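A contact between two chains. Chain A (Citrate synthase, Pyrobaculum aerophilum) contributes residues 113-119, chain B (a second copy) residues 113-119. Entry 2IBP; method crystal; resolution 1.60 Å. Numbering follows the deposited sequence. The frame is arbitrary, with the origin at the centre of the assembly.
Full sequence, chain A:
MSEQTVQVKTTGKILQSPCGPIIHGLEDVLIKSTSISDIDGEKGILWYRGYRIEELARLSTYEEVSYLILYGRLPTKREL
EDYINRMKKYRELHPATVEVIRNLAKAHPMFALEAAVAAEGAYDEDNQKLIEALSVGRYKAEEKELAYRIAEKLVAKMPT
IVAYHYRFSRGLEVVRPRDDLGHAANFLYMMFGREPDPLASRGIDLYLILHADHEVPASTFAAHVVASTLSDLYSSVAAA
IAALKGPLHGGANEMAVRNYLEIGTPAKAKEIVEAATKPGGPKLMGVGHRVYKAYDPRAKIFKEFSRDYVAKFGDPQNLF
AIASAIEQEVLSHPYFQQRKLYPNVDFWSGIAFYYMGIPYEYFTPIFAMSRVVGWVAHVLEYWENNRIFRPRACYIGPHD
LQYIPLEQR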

# COMPACT_ATOMS: atom_id res chain seq x y z
N LEU A 113 6.96 3.23 11.53
CA LEU A 113 6.09 4.23 10.92
C LEU A 113 4.84 3.57 10.36
O LEU A 113 3.73 4.05 10.58
CB LEU A 113 6.77 5.01 9.81
CG LEU A 113 7.40 6.33 10.25
CD1 LEU A 113 8.53 6.11 11.26
CD2 LEU A 113 7.91 7.07 9.02
N GLU A 114 5.03 2.50 9.58
CA GLU A 114 3.89 1.81 8.97
C GLU A 114 2.90 1.38 10.03
O GLU A 114 1.71 1.66 9.94
CB GLU A 114 4.32 0.55 8.22
CG GLU A 114 5.09 0.75 6.96
CD GLU A 114 5.42 -0.58 6.29
OE1 GLU A 114 4.50 -1.42 6.13
OE2 GLU A 114 6.60 -0.79 5.97
N ALA A 115 3.40 0.68 11.05
CA ALA A 115 2.55 0.16 12.12
C ALA A 115 1.93 1.27 12.98
O ALA A 115 0.76 1.22 13.34
CB ALA A 115 3.33 -0.83 12.99
N ALA A 116 2.73 2.29 13.29
CA ALA A 116 2.26 3.39 14.11
C ALA A 116 1.15 4.20 13.42
O ALA A 116 0.17 4.60 14.05
CB ALA A 116 3.43 4.32 14.50
N VAL A 117 1.28 4.40 12.12
CA VAL A 117 0.26 5.14 11.39
C VAL A 117 -1.05 4.34 11.38
O VAL A 117 -2.13 4.88 11.65
CB VAL A 117 0.72 5.45 9.98
CG1 VAL A 117 -0.45 5.90 9.13
CG2 VAL A 117 1.83 6.49 10.03
N ALA A 118 -0.96 3.04 11.16
CA ALA A 118 -2.16 2.19 11.21
C ALA A 118 -2.77 2.23 12.61
O ALA A 118 -3.98 2.34 12.78
CB ALA A 118 -1.81 0.74 10.85
N ALA A 119 -1.92 2.11 13.63
CA ALA A 119 -2.38 2.12 15.02
C ALA A 119 -3.08 3.42 15.37
O ALA A 119 -4.13 3.39 16.01
CB ALA A 119 -1.23 1.89 15.98
N LEU B 113 -4.63 -6.14 11.54
CA LEU B 113 -3.92 -6.92 10.53
C LEU B 113 -2.81 -6.12 9.89
O LEU B 113 -1.70 -6.63 9.76
CB LEU B 113 -4.83 -7.47 9.43
CG LEU B 113 -5.41 -8.84 9.65
CD1 LEU B 113 -6.31 -8.84 10.90
CD2 LEU B 113 -6.17 -9.29 8.37
N GLU B 114 -3.10 -4.89 9.46
CA GLU B 114 -2.10 -4.05 8.82
C GLU B 114 -0.89 -3.89 9.73
O GLU B 114 0.26 -4.10 9.33
CB GLU B 114 -2.63 -2.63 8.58
CG GLU B 114 -3.64 -2.45 7.52
CD GLU B 114 -3.94 -0.98 7.30
OE1 GLU B 114 -5.07 -0.56 7.59
OE2 GLU B 114 -2.99 -0.23 6.97
N ALA B 115 -1.17 -3.48 10.97
CA ALA B 115 -0.12 -3.18 11.93
C ALA B 115 0.66 -4.41 12.33
O ALA B 115 1.90 -4.39 12.40
CB ALA B 115 -0.71 -2.50 13.17
N ALA B 116 -0.05 -5.52 12.51
CA ALA B 116 0.58 -6.78 12.92
C ALA B 116 1.48 -7.33 11.83
O ALA B 116 2.56 -7.84 12.13
CB ALA B 116 -0.47 -7.82 13.31
N VAL B 117 1.07 -7.22 10.57
CA VAL B 117 1.91 -7.71 9.48
C VAL B 117 3.21 -6.89 9.41
O VAL B 117 4.29 -7.44 9.29
CB VAL B 117 1.18 -7.71 8.13
CG1 VAL B 117 2.13 -7.98 6.97
CG2 VAL B 117 0.08 -8.76 8.15
N ALA B 118 3.09 -5.57 9.53
CA ALA B 118 4.28 -4.71 9.56
C ALA B 118 5.16 -5.09 10.75
O ALA B 118 6.38 -5.23 10.61
CB ALA B 118 3.87 -3.24 9.67
N ALA B 119 4.55 -5.28 11.91
CA ALA B 119 5.30 -5.62 13.12
C ALA B 119 6.03 -6.93 12.96
O ALA B 119 7.20 -7.06 13.31
CB ALA B 119 4.36 -5.68 14.33

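The two copies of citrate synthase meet here through the same helical segment, the helices running nearly antiparallel at 163° with their axes only 8.2 Å apart at closest approach. Such close packing leaves little room for side chains between the backbones, and the contact is made largely by alanines. No hydrogen bond crosses between the stretches; they are held by van der Waals packing, which buries 237 Å² summed over both sides.

A:Leu113 opens the stretch without touching its counterpart. A:Leu113 CB, the nearest side-chain atom, is still 8.7 Å from B:Ala118 CB, and its carbonyl serves the helix itself, accepting a bond from A:Val117 N to A:Leu113 O of 2.9 Å.

A:Glu114 points its CA-to-CB bond toward chain B. With chi1 in m and chi2 in t the side chain extends, and A:Glu114 OE1 lies 4.0 Å from B:Ala118 CB, a van der Waals approach to a methyl group. A:Glu114 CB, 4.1 Å from B:Ala118 CB, adds apolar packing beside the alanines. The residue is buried, and its OE2 is hydrogen-bonded elsewhere in the structure.

A:Ala115 lies at the centre. Its CA is 4.3 Å from B:Ala115 CA, so the two copies of this residue face one another across the antiparallel pair. The CA-to-CB bonds point sideways, allowing the backbones to come this near: A:Ala115 CB rests 3.9 Å from B:Ala115 O and 4.4 Å from B:Ala115 CB. The same methyl packs 4.1 Å from B:Ala118 CB. At 46 Å² the area covered on A:Ala115 is the largest in its stretch, and a single methyl fills the narrow space while keeping the surface apolar.

A:Ala116 points away, and A:Val117, in the t rotamer, is out of reach; both are buried on other sides of the helix, where they contribute nothing to this contact.

One turn after A:Glu114, A:Ala118 returns to the interface with its CA-to-CB bond directed toward chain B. A:Ala118 CB sits 4.1 Å from B:Ala115 CB and equally 4.1 Å from B:Glu114 CB, reciprocating the pairing of A:Ala115 with B:Ala118. The small side chain thus nests between two residues of the partner helix. A:Ala119, pointing sideways, is barely covered, but its amide continues the helix through the 2.8 Å bond from A:Ala119 N to A:Ala115 O.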